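Local coordinates for protein THB11 (Chlamydomonas reinhardtii, PDB 6TD7) that binds heme b as a truncated-hemoglobin domain, takes cyanide in the heme pocket here, and probably binds oxygen, with nitrite reduction also ascribed to it, at residues E29-Y32 and R33-A37; L82-I85 and K86-F90; E93-D96 and L97-Y101; E118-R121 and R122-P125. All coordinates share one frame; numbering follows the deposited sequence.

The four contacts lie on four helices of one globin domain, in series along the chain and gathered about a single heme. Contact 1 supplies the tyrosine that binds cyanide and touches the heme through Leu-35; contacts 2, 3 and 4 touch it too. Contact 3 is the hub: Phe-31 CE1 of contact 1 lies 3.3 Å from Gly-98 O, and Met-99 O lies 3.6 Å from Met-120 CE of contact 4. Contacts 1 and 4, their centres about 19 Å apart, lie on opposite sides of the chain's centre. Contact 2, about 15 Å from contact 3 between centres, follows directly on the iron ligand His-81. Contacts 2 and 4 are the farthest apart, about 23 Å between centres.

Contact 1 (E29-Y32 and R33-A37); sequences ELFY and RKLYA. With CYN (cyanide ion), chain C.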
# COMPACT_ATOMS: atom_id res chain seq x y z
N GLU A 29 -4.83 -3.12 -8.62
CA GLU A 29 -4.73 -2.46 -9.92
C GLU A 29 -5.44 -1.11 -9.90
O GLU A 29 -4.94 -0.14 -10.48
CB GLU A 29 -5.30 -3.36 -11.02
CG GLU A 29 -4.40 -4.55 -11.33
CD GLU A 29 -5.06 -5.59 -12.22
OE1 GLU A 29 -6.29 -5.52 -12.43
OE2 GLU A 29 -4.35 -6.50 -12.70
N LEU A 30 -6.59 -1.03 -9.24
CA LEU A 30 -7.28 0.25 -9.11
C LEU A 30 -6.48 1.20 -8.23
O LEU A 30 -6.37 2.40 -8.54
CB LEU A 30 -8.67 -0.01 -8.53
CG LEU A 30 -9.65 1.14 -8.34
CD1 LEU A 30 -9.77 1.97 -9.61
CD2 LEU A 30 -11.00 0.53 -7.95
N PHE A 31 -5.93 0.70 -7.13
CA PHE A 31 -5.01 1.48 -6.30
C PHE A 31 -3.93 2.14 -7.16
O PHE A 31 -3.71 3.36 -7.07
CB PHE A 31 -4.40 0.57 -5.23
CG PHE A 31 -3.20 1.16 -4.52
CD1 PHE A 31 -3.35 2.19 -3.61
CD2 PHE A 31 -1.93 0.65 -4.75
CE1 PHE A 31 -2.24 2.72 -2.95
CE2 PHE A 31 -0.82 1.17 -4.10
CZ PHE A 31 -0.98 2.20 -3.20
N TYR A 32 -3.25 1.36 -8.00
CA TYR A 32 -2.18 1.95 -8.80
C TYR A 32 -2.73 2.91 -9.85
O TYR A 32 -2.09 3.92 -10.16
CB TYR A 32 -1.33 0.86 -9.45
CG TYR A 32 -0.30 0.32 -8.49
CD1 TYR A 32 0.81 1.07 -8.14
CD2 TYR A 32 -0.46 -0.93 -7.91
CE1 TYR A 32 1.75 0.58 -7.24
CE2 TYR A 32 0.47 -1.42 -7.02
CZ TYR A 32 1.57 -0.67 -6.69
OH TYR A 32 2.47 -1.20 -5.80
N ARG A 33 -3.91 2.63 -10.40
CA ARG A 33 -4.50 3.57 -11.34
C ARG A 33 -4.73 4.93 -10.68
O ARG A 33 -4.41 5.98 -11.25
CB ARG A 33 -5.81 3.01 -11.90
CG ARG A 33 -6.11 3.45 -13.32
CD ARG A 33 -6.74 2.32 -14.13
NE ARG A 33 -8.06 1.97 -13.60
CZ ARG A 33 -8.46 0.74 -13.29
NH1 ARG A 33 -7.67 -0.31 -13.45
NH2 ARG A 33 -9.69 0.57 -12.82
N LYS A 34 -5.26 4.93 -9.45
CA LYS A 34 -5.47 6.17 -8.73
C LYS A 34 -4.15 6.87 -8.42
O LYS A 34 -4.04 8.10 -8.55
CB LYS A 34 -6.24 5.90 -7.44
CG LYS A 34 -7.68 5.47 -7.66
CD LYS A 34 -8.24 4.75 -6.44
CE LYS A 34 -9.72 4.44 -6.61
NZ LYS A 34 -10.57 5.66 -6.50
N LEU A 35 -3.14 6.11 -7.99
CA LEU A 35 -1.84 6.70 -7.65
C LEU A 35 -1.27 7.48 -8.82
O LEU A 35 -0.87 8.64 -8.68
CB LEU A 35 -0.84 5.61 -7.25
CG LEU A 35 -0.81 4.98 -5.86
CD1 LEU A 35 0.56 4.32 -5.67
CD2 LEU A 35 -1.09 5.96 -4.74
N TYR A 36 -1.19 6.84 -9.99
CA TYR A 36 -0.55 7.44 -11.15
C TYR A 36 -1.37 8.57 -11.73
O TYR A 36 -0.84 9.39 -12.50
CB TYR A 36 -0.29 6.37 -12.21
CG TYR A 36 0.99 5.59 -11.98
CD1 TYR A 36 1.01 4.50 -11.12
CD2 TYR A 36 2.17 5.94 -12.62
CE1 TYR A 36 2.17 3.78 -10.91
CE2 TYR A 36 3.33 5.23 -12.42
CZ TYR A 36 3.33 4.15 -11.56
OH TYR A 36 4.49 3.44 -11.36
N ALA A 37 -2.66 8.65 -11.41
CA ALA A 37 -3.52 9.74 -11.84
C ALA A 37 -3.47 10.94 -10.90
O ALA A 37 -4.10 11.96 -11.19
CB ALA A 37 -4.96 9.24 -11.96
C CYN C . 4.05 1.37 -3.44
N CYN C . 3.78 0.80 -4.40
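Four successive i to i+4 backbone bonds run from residues 29-32 to residues 33-36; in one, Lys-34 N meets Leu-30 O at 2.9 Å, nearly along the C=O axis. The side chains then pair by the same spacing. Leu-35 lies over one face of the Phe-31 ring, its CG 4.1 Å from the ring centroid and 20° off the normal, a CH-pi contact that CD1 extends by lying 3.6 Å from Phe-31 CZ. A branched aliphatic residue suits this place, since its two methyls spread over the far end of the ring. This is the last part of helix 21-36, the B helix of the globin fold, and it carries the tyrosine of the ligand pocket. Tyr-32 OH donates a hydrogen bond of 2.8 Å to cyanide N, which lies near the plane of the ring at its edge. Beside that ring runs Tyr-36, whose CE1 is 4.1 Å from Tyr-32 CD1 and whose hydroxyl bonds to Gln-48 O. On another flank Lys-34 lays its methylenes by Leu-30, with CE 3.7 Å from Leu-30 CG; the final torsion (chi4 -73°) turns NZ aside, where it forms salt bridges with Glu-108 and Glu-104.

Contact 2 (L82-I85 and K86-F90); sequences LRII and KQRGF. With HEM (protoporphyrin IX containing Fe), chain B.
Ile-84 and Ile-85 both meet Phe-90 where helix 77-88, the F helix of the globin fold, ends two turns beyond the iron ligand His-81. Gly-89 closes the helix with positive phi (78°), a left-handed conformation that glycine adopts easily, and this turns the chain so that Phe-90 folds back against the last turns. Ile-84 and Ile-85 share the packing. CG1 of Ile-84 sits between the backbone N and the carbonyl carbon (chi1 52°), which sends CD1 over one face of the Phe-90 ring, 3.7 Å from the centroid, in a CH-pi contact. The same methyl touches the heme, 3.6 Å from HEM CHB, and Phe-90 CZ itself lies 3.5 Å from HEM C3B; the branched, fairly rigid isoleucine chain holds CD1 against both. Ile-85 comes instead to the ring's edge, its CG1 4.0 Å from Phe-90 CD2, while its side chain also packs on Ile-130 and Phe-131. Lys-86, on the outer surface, has its CG set by chi1 (-66°) 3.9 Å from Leu-82 CD1, and later bends bring CE to 4.1 Å from that methyl; its aliphatic part covers a leucine while the exposed position suits a charge. Arg-83 directs the edge of its guanidinium to a heme propionate and is a heme-binding residue, although the modelled separation is doubtful. At the turn Ile-84 O is gripped from opposite faces of its carbonyl plane, by Arg-88 N at 2.9 Å and by Phe-90 N at 3.1 Å.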
# COMPACT_ATOMS: atom_id res chain seq x y z
N LEU A 82 13.21 5.33 0.56
CA LEU A 82 14.13 6.35 1.06
C LEU A 82 14.69 7.22 -0.06
O LEU A 82 15.04 8.38 0.18
CB LEU A 82 15.25 5.71 1.87
CG LEU A 82 16.15 6.68 2.64
CD1 LEU A 82 15.33 7.57 3.58
CD2 LEU A 82 17.24 5.96 3.44
N ARG A 83 14.77 6.68 -1.28
CA ARG A 83 15.20 7.49 -2.41
C ARG A 83 14.22 8.63 -2.68
O ARG A 83 14.61 9.79 -2.82
CB ARG A 83 15.37 6.63 -3.66
CG ARG A 83 16.51 5.63 -3.61
CD ARG A 83 16.34 4.56 -4.69
NE ARG A 83 15.20 3.68 -4.40
CZ ARG A 83 15.30 2.48 -3.83
NH1 ARG A 83 16.48 1.98 -3.50
NH2 ARG A 83 14.20 1.77 -3.60
N ILE A 84 12.92 8.31 -2.79
CA ILE A 84 11.98 9.38 -3.11
C ILE A 84 11.81 10.31 -1.92
O ILE A 84 11.50 11.50 -2.09
CB ILE A 84 10.63 8.82 -3.60
CG1 ILE A 84 10.03 7.79 -2.64
CG2 ILE A 84 10.80 8.20 -4.98
CD1 ILE A 84 8.57 7.50 -2.94
N ILE A 85 12.01 9.81 -0.69
CA ILE A 85 12.01 10.69 0.48
C ILE A 85 13.12 11.72 0.36
O ILE A 85 12.87 12.94 0.36
CB ILE A 85 12.15 9.87 1.77
CG1 ILE A 85 10.87 9.06 2.04
CG2 ILE A 85 12.47 10.79 2.97
CD1 ILE A 85 10.97 8.12 3.22
N LYS A 86 14.37 11.26 0.25
CA LYS A 86 15.51 12.16 0.29
C LYS A 86 15.65 12.98 -0.99
O LYS A 86 16.06 14.14 -0.95
CB LYS A 86 16.79 11.37 0.55
CG LYS A 86 16.86 10.71 1.92
CD LYS A 86 17.11 11.75 3.01
CE LYS A 86 16.40 11.41 4.31
NZ LYS A 86 15.66 12.60 4.83
N GLN A 87 15.32 12.38 -2.13
CA GLN A 87 15.54 13.08 -3.39
C GLN A 87 14.35 13.92 -3.82
O GLN A 87 14.54 14.98 -4.42
CB GLN A 87 15.89 12.06 -4.49
CG GLN A 87 17.19 11.33 -4.21
CD GLN A 87 17.50 10.26 -5.23
OE1 GLN A 87 16.91 10.22 -6.31
NE2 GLN A 87 18.43 9.37 -4.89
N ARG A 88 13.12 13.51 -3.49
CA ARG A 88 11.92 14.17 -3.99
C ARG A 88 10.96 14.63 -2.90
O ARG A 88 9.91 15.19 -3.23
CB ARG A 88 11.18 13.24 -4.96
CG ARG A 88 12.12 12.50 -5.90
CD ARG A 88 11.40 11.94 -7.10
NE ARG A 88 12.32 11.22 -7.98
CZ ARG A 88 11.95 10.59 -9.09
NH1 ARG A 88 10.68 10.60 -9.48
NH2 ARG A 88 12.86 9.96 -9.82
N GLY A 89 11.29 14.42 -1.63
CA GLY A 89 10.47 14.94 -0.56
C GLY A 89 9.20 14.17 -0.27
O GLY A 89 8.29 14.73 0.35
N PHE A 90 9.10 12.91 -0.70
CA PHE A 90 8.01 12.03 -0.30
C PHE A 90 7.75 12.18 1.20
O PHE A 90 8.65 12.01 2.02
CB PHE A 90 8.37 10.59 -0.64
CG PHE A 90 7.23 9.61 -0.50
CD1 PHE A 90 6.06 9.77 -1.23
CD2 PHE A 90 7.35 8.50 0.33
CE1 PHE A 90 5.03 8.86 -1.11
CE2 PHE A 90 6.32 7.58 0.44
CZ PHE A 90 5.16 7.76 -0.28
CHA HEM B . 8.00 0.21 -2.81
CHB HEM B . 6.48 4.70 -3.94
CHC HEM B . 2.55 4.25 -1.12
CHD HEM B . 4.29 -0.08 0.40
C1A HEM B . 7.92 1.45 -3.40
C2A HEM B . 8.80 2.01 -4.42
C3A HEM B . 8.36 3.24 -4.71
C4A HEM B . 7.20 3.52 -3.90
CMA HEM B . 8.96 4.22 -5.74
CAA HEM B . 10.02 1.34 -5.10
CBA HEM B . 11.05 0.87 -4.10
CGA HEM B . 12.07 0.00 -4.81
O1A HEM B . 13.16 -0.21 -4.23
O2A HEM B . 11.79 -0.47 -5.94
C1B HEM B . 5.27 4.95 -3.33
C2B HEM B . 4.44 6.11 -3.54
C3B HEM B . 3.36 6.01 -2.76
C4B HEM B . 3.45 4.76 -2.03
CMB HEM B . 4.75 7.29 -4.49
CAB HEM B . 2.21 7.04 -2.68
CBB HEM B . 1.32 7.05 -1.69
C1C HEM B . 2.70 3.03 -0.50
C2C HEM B . 1.73 2.46 0.39
C3C HEM B . 2.19 1.29 0.83
C4C HEM B . 3.48 1.03 0.21
CMC HEM B . 0.39 3.13 0.80
CAC HEM B . 1.42 0.39 1.81
CBC HEM B . 2.09 -0.31 2.72
C1D HEM B . 5.38 -0.41 -0.40
C2D HEM B . 6.02 -1.71 -0.48
C3D HEM B . 7.03 -1.62 -1.35
C4D HEM B . 7.08 -0.28 -1.88
CMD HEM B . 5.59 -2.95 0.33
CAD HEM B . 7.98 -2.76 -1.78
CBD HEM B . 9.15 -2.97 -0.85
CGD HEM B . 9.81 -4.21 -1.39
O1D HEM B . 9.56 -5.32 -0.85
O2D HEM B . 10.56 -4.09 -2.40
NA HEM B . 6.96 2.41 -3.12
NB HEM B . 4.64 4.14 -2.40
NC HEM B . 3.76 2.13 -0.60
ND HEM B . 6.06 0.43 -1.27
FE HEM B . 5.35 2.22 -1.85

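Contact 3 (E93-D96 and L97-Y101); sequences EDFD and LGMKY. With HEM (protoporphyrin IX containing Fe), chain B.
A Met-aromatic contact joins Phe-95 to Met-99, one turn on along helix 92-108, the G helix of the globin fold, linking its heme-facing side to the side that meets helix 113-123. Met-99 SD lies 4.6 Å from the centroid of the Phe-95 ring, 57° off its normal, so the sulfur approaches obliquely; its nearest ring atom is Phe-95 CE2, at 3.6 Å. A bend in the last methionine torsion (chi3 -44°) brings CE back to touch Phe-95 CD2, also at 3.6 Å, and sets it beside the carboxylate of Asp-96, whose OD1 forms a salt bridge with Lys-127. Across the ring, Phe-95 CE1 comes obliquely to within 3.2 Å of HEM C2C, a tight fit that suits a rigid flat group. Gly-98, with no side chain, brings its CA to 3.4 Å from the vinyl carbon HEM CBB. Asp-94 O, which accepts the helix bond from Gly-98 N, touches the same vinyl at 3.3 Å. The Asp-94 carboxylate bonds to Gln-40 NE2 and Ser-91 N. Phenyl and bare backbone thus meet the heme by dispersion and shape, while the sulfur packs on the phenyl; hydrogen bonds hold Asp-94 and a salt bridge Asp-96.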
# COMPACT_ATOMS: atom_id res chain seq x y z
N GLU A 93 2.20 13.13 4.29
CA GLU A 93 0.96 13.52 3.64
C GLU A 93 0.77 12.81 2.31
O GLU A 93 -0.37 12.51 1.93
CB GLU A 93 0.93 15.04 3.46
CG GLU A 93 0.90 15.79 4.78
CD GLU A 93 2.26 16.33 5.18
OE1 GLU A 93 2.33 17.49 5.63
OE2 GLU A 93 3.27 15.59 5.04
N ASP A 94 1.85 12.50 1.59
CA ASP A 94 1.72 11.71 0.37
C ASP A 94 1.29 10.28 0.70
O ASP A 94 0.46 9.69 0.00
CB ASP A 94 3.03 11.70 -0.42
CG ASP A 94 3.46 13.09 -0.86
OD1 ASP A 94 2.61 13.85 -1.38
OD2 ASP A 94 4.66 13.42 -0.69
N PHE A 95 1.83 9.72 1.80
CA PHE A 95 1.42 8.38 2.20
C PHE A 95 -0.05 8.34 2.59
O PHE A 95 -0.75 7.36 2.29
CB PHE A 95 2.30 7.90 3.36
CG PHE A 95 2.22 6.41 3.59
CD1 PHE A 95 2.82 5.53 2.71
CD2 PHE A 95 1.54 5.89 4.67
CE1 PHE A 95 2.75 4.16 2.90
CE2 PHE A 95 1.47 4.52 4.88
CZ PHE A 95 2.07 3.66 3.99
N ASP A 96 -0.55 9.39 3.26
CA ASP A 96 -1.97 9.45 3.57
C ASP A 96 -2.81 9.34 2.30
O ASP A 96 -3.81 8.61 2.25
CB ASP A 96 -2.31 10.77 4.29
CG ASP A 96 -1.76 10.83 5.70
OD1 ASP A 96 -1.44 9.78 6.30
OD2 ASP A 96 -1.69 11.96 6.23
N LEU A 97 -2.42 10.06 1.25
CA LEU A 97 -3.15 10.00 -0.01
C LEU A 97 -3.13 8.58 -0.58
O LEU A 97 -4.15 8.08 -1.05
CB LEU A 97 -2.54 11.00 -0.99
CG LEU A 97 -3.30 11.45 -2.23
CD1 LEU A 97 -4.77 11.71 -1.96
CD2 LEU A 97 -2.62 12.71 -2.76
N GLY A 98 -1.97 7.92 -0.53
CA GLY A 98 -1.91 6.53 -0.93
C GLY A 98 -2.88 5.65 -0.16
O GLY A 98 -3.55 4.79 -0.73
N MET A 99 -2.97 5.85 1.16
CA MET A 99 -3.89 5.04 1.96
C MET A 99 -5.34 5.36 1.62
O MET A 99 -6.18 4.46 1.58
CB MET A 99 -3.60 5.23 3.45
CG MET A 99 -2.54 4.25 3.95
SD MET A 99 -2.04 4.42 5.68
CE MET A 99 -1.87 6.20 5.84
N LYS A 100 -5.65 6.64 1.37
CA LYS A 100 -6.98 6.99 0.88
C LYS A 100 -7.32 6.22 -0.38
O LYS A 100 -8.42 5.67 -0.52
CB LYS A 100 -7.06 8.50 0.64
CG LYS A 100 -8.40 9.02 0.10
CD LYS A 100 -8.22 9.88 -1.16
CE LYS A 100 -9.10 11.13 -1.14
NZ LYS A 100 -9.95 11.23 -2.36
N TYR A 101 -6.38 6.16 -1.33
CA TYR A 101 -6.65 5.51 -2.61
C TYR A 101 -6.79 4.00 -2.47
O TYR A 101 -7.58 3.38 -3.19
CB TYR A 101 -5.54 5.85 -3.60
CG TYR A 101 -5.60 7.26 -4.12
CD1 TYR A 101 -6.81 7.85 -4.43
CD2 TYR A 101 -4.44 7.99 -4.32
CE1 TYR A 101 -6.87 9.14 -4.92
CE2 TYR A 101 -4.49 9.28 -4.80
CZ TYR A 101 -5.70 9.85 -5.10
OH TYR A 101 -5.77 11.13 -5.59
CHA HEM B . 8.00 0.21 -2.81
CHB HEM B . 6.48 4.70 -3.94
CHC HEM B . 2.55 4.25 -1.12
CHD HEM B . 4.29 -0.08 0.40
C1A HEM B . 7.92 1.45 -3.40
C2A HEM B . 8.80 2.01 -4.42
C3A HEM B . 8.36 3.24 -4.71
C4A HEM B . 7.20 3.52 -3.90
CMA HEM B . 8.96 4.22 -5.74
CAA HEM B . 10.02 1.34 -5.10
CBA HEM B . 11.05 0.87 -4.10
CGA HEM B . 12.07 0.00 -4.81
O1A HEM B . 13.16 -0.21 -4.23
O2A HEM B . 11.79 -0.47 -5.94
C1B HEM B . 5.27 4.95 -3.33
C2B HEM B . 4.44 6.11 -3.54
C3B HEM B . 3.36 6.01 -2.76
C4B HEM B . 3.45 4.76 -2.03
CMB HEM B . 4.75 7.29 -4.49
CAB HEM B . 2.21 7.04 -2.68
CBB HEM B . 1.32 7.05 -1.69
C1C HEM B . 2.70 3.03 -0.50
C2C HEM B . 1.73 2.46 0.39
C3C HEM B . 2.19 1.29 0.83
C4C HEM B . 3.48 1.03 0.21
CMC HEM B . 0.39 3.13 0.80
CAC HEM B . 1.42 0.39 1.81
CBC HEM B . 2.09 -0.31 2.72
C1D HEM B . 5.38 -0.41 -0.40
C2D HEM B . 6.02 -1.71 -0.48
C3D HEM B . 7.03 -1.62 -1.35
C4D HEM B . 7.08 -0.28 -1.88
CMD HEM B . 5.59 -2.95 0.33
CAD HEM B . 7.98 -2.76 -1.78
CBD HEM B . 9.15 -2.97 -0.85
CGD HEM B . 9.81 -4.21 -1.39
O1D HEM B . 9.56 -5.32 -0.85
O2D HEM B . 10.56 -4.09 -2.40
NA HEM B . 6.96 2.41 -3.12
NB HEM B . 4.64 4.14 -2.40
NC HEM B . 3.76 2.13 -0.60
ND HEM B . 6.06 0.43 -1.27
FE HEM B . 5.35 2.22 -1.85

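Contact 4 (E118-R121 and R122-P125); sequences EVMR and RMLP. With HEM (protoporphyrin IX containing Fe), chain B.
The carbonyls of residues 118-120 accept from the N-H groups of residues 122-124 in bonds that grow shorter but more bent along the chain. Arg-122 N reaches Glu-118 O at 3.3 Å and also makes a weak bond to Val-119 O; Met-123 N bonds to Val-119 O at 3.2 Å and weakly to Met-120 O. Leu-124 N then closes on Met-120 O at 2.9 Å, though its N-H is bent to 131°. Pro-125, with no N-H to offer Arg-121 O, sets its ring carbon CD 3.2 Å from that oxygen, where the next helix donor would otherwise come. Helices 113-123 and 125-131 together probably make up the H helix of the globin fold. Proline can be accommodated at this place because its phi is compatible with helix. On the inner side Met-120 and Met-123 lie alongside each other, pointing the same way. Met-120 is folded by successive bends (chi2 -43°, chi3 -64°) that carry its methyl CE to 3.9 Å from Met-123 SD. Met-123 runs straight out as far as its sulfur, which lies 3.9 Å from the vinyl carbon HEM CAC; a second conformer of this residue is deposited, so both touches are doubtful in part. These flexible thioethers adapt to different neighbours, Met-123 to Phe-102 and the heme rim, Met-120 to Met-99 and Met-106. Arg-122 extends the other way, making a cation-pi contact with Trp-63 and bonding to Pro-67 O, and Glu-118 forms a salt bridge with Arg-17.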
# COMPACT_ATOMS: atom_id res chain seq x y z
N GLU A 118 -10.37 -3.15 8.97
CA GLU A 118 -9.43 -4.19 9.38
C GLU A 118 -8.15 -4.13 8.55
O GLU A 118 -7.04 -4.16 9.10
CB GLU A 118 -10.10 -5.55 9.25
CG GLU A 118 -9.24 -6.75 9.60
CD GLU A 118 -9.97 -8.05 9.35
OE1 GLU A 118 -11.21 -8.01 9.19
OE2 GLU A 118 -9.32 -9.11 9.30
N VAL A 119 -8.29 -4.05 7.23
CA VAL A 119 -7.13 -3.97 6.34
C VAL A 119 -6.35 -2.69 6.59
O VAL A 119 -5.12 -2.71 6.69
CB VAL A 119 -7.58 -4.07 4.87
CG1 VAL A 119 -6.43 -3.79 3.91
CG2 VAL A 119 -8.18 -5.43 4.60
N MET A 120 -7.04 -1.55 6.69
CA MET A 120 -6.32 -0.30 6.87
C MET A 120 -5.62 -0.24 8.23
O MET A 120 -4.56 0.39 8.35
CB MET A 120 -7.25 0.90 6.71
CG MET A 120 -7.89 1.02 5.33
SD MET A 120 -6.76 0.72 3.95
CE MET A 120 -5.61 2.07 4.17
N ARG A 121 -6.17 -0.89 9.26
CA ARG A 121 -5.48 -0.92 10.55
C ARG A 121 -4.18 -1.72 10.47
O ARG A 121 -3.21 -1.39 11.15
CB ARG A 121 -6.39 -1.49 11.64
CG ARG A 121 -7.30 -0.45 12.27
CD ARG A 121 -8.06 -0.99 13.49
NE ARG A 121 -8.89 -2.14 13.14
CZ ARG A 121 -10.13 -2.06 12.69
NH1 ARG A 121 -10.72 -0.88 12.52
NH2 ARG A 121 -10.79 -3.17 12.39
N ARG A 122 -4.14 -2.76 9.64
CA ARG A 122 -2.91 -3.51 9.45
C ARG A 122 -1.86 -2.70 8.71
O ARG A 122 -0.66 -2.89 8.94
CB ARG A 122 -3.20 -4.79 8.67
CG ARG A 122 -3.32 -6.03 9.52
CD ARG A 122 -3.23 -7.27 8.65
NE ARG A 122 -2.29 -8.23 9.20
CZ ARG A 122 -2.17 -9.48 8.78
NH1 ARG A 122 -2.93 -9.93 7.78
NH2 ARG A 122 -1.28 -10.28 9.35
N MET A 123 -2.30 -1.80 7.84
CA MET A 123 -1.39 -1.01 7.03
C MET A 123 -0.89 0.23 7.76
O MET A 123 0.20 0.72 7.45
CB MET A 123 -2.10 -0.58 5.74
CG MET A 123 -1.20 0.08 4.73
SD MET A 123 -2.12 0.68 3.31
CE MET A 123 -2.86 -0.83 2.70
N LEU A 124 -1.67 0.73 8.72
CA LEU A 124 -1.34 2.00 9.35
C LEU A 124 0.06 2.02 9.96
O LEU A 124 0.76 3.03 9.78
CB LEU A 124 -2.39 2.34 10.41
CG LEU A 124 -2.09 3.58 11.25
CD1 LEU A 124 -1.83 4.79 10.37
CD2 LEU A 124 -3.24 3.85 12.21
N PRO A 125 0.51 1.00 10.68
CA PRO A 125 1.86 1.06 11.27
C PRO A 125 2.95 1.36 10.25
O PRO A 125 4.01 1.87 10.62
CB PRO A 125 2.03 -0.34 11.89
CG PRO A 125 0.63 -0.82 12.14
CD PRO A 125 -0.18 -0.26 11.01
CHA HEM B . 8.00 0.21 -2.81
CHB HEM B . 6.48 4.70 -3.94
CHC HEM B . 2.55 4.25 -1.12
CHD HEM B . 4.29 -0.08 0.40
C1A HEM B . 7.92 1.45 -3.40
C2A HEM B . 8.80 2.01 -4.42
C3A HEM B . 8.36 3.24 -4.71
C4A HEM B . 7.20 3.52 -3.90
CMA HEM B . 8.96 4.22 -5.74
CAA HEM B . 10.02 1.34 -5.10
CBA HEM B . 11.05 0.87 -4.10
CGA HEM B . 12.07 0.00 -4.81
O1A HEM B . 13.16 -0.21 -4.23
O2A HEM B . 11.79 -0.47 -5.94
C1B HEM B . 5.27 4.95 -3.33
C2B HEM B . 4.44 6.11 -3.54
C3B HEM B . 3.36 6.01 -2.76
C4B HEM B . 3.45 4.76 -2.03
CMB HEM B . 4.75 7.29 -4.49
CAB HEM B . 2.21 7.04 -2.68
CBB HEM B . 1.32 7.05 -1.69
C1C HEM B . 2.70 3.03 -0.50
C2C HEM B . 1.73 2.46 0.39
C3C HEM B . 2.19 1.29 0.83
C4C HEM B . 3.48 1.03 0.21
CMC HEM B . 0.39 3.13 0.80
CAC HEM B . 1.42 0.39 1.81
CBC HEM B . 2.09 -0.31 2.72
C1D HEM B . 5.38 -0.41 -0.40
C2D HEM B . 6.02 -1.71 -0.48
C3D HEM B . 7.03 -1.62 -1.35
C4D HEM B . 7.08 -0.28 -1.88
CMD HEM B . 5.59 -2.95 0.33
CAD HEM B . 7.98 -2.76 -1.78
CBD HEM B . 9.15 -2.97 -0.85
CGD HEM B . 9.81 -4.21 -1.39
O1D HEM B . 9.56 -5.32 -0.85
O2D HEM B . 10.56 -4.09 -2.40
NA HEM B . 6.96 2.41 -3.12
NB HEM B . 4.64 4.14 -2.40
NC HEM B . 3.76 2.13 -0.60
ND HEM B . 6.06 0.43 -1.27
FE HEM B . 5.35 2.22 -1.85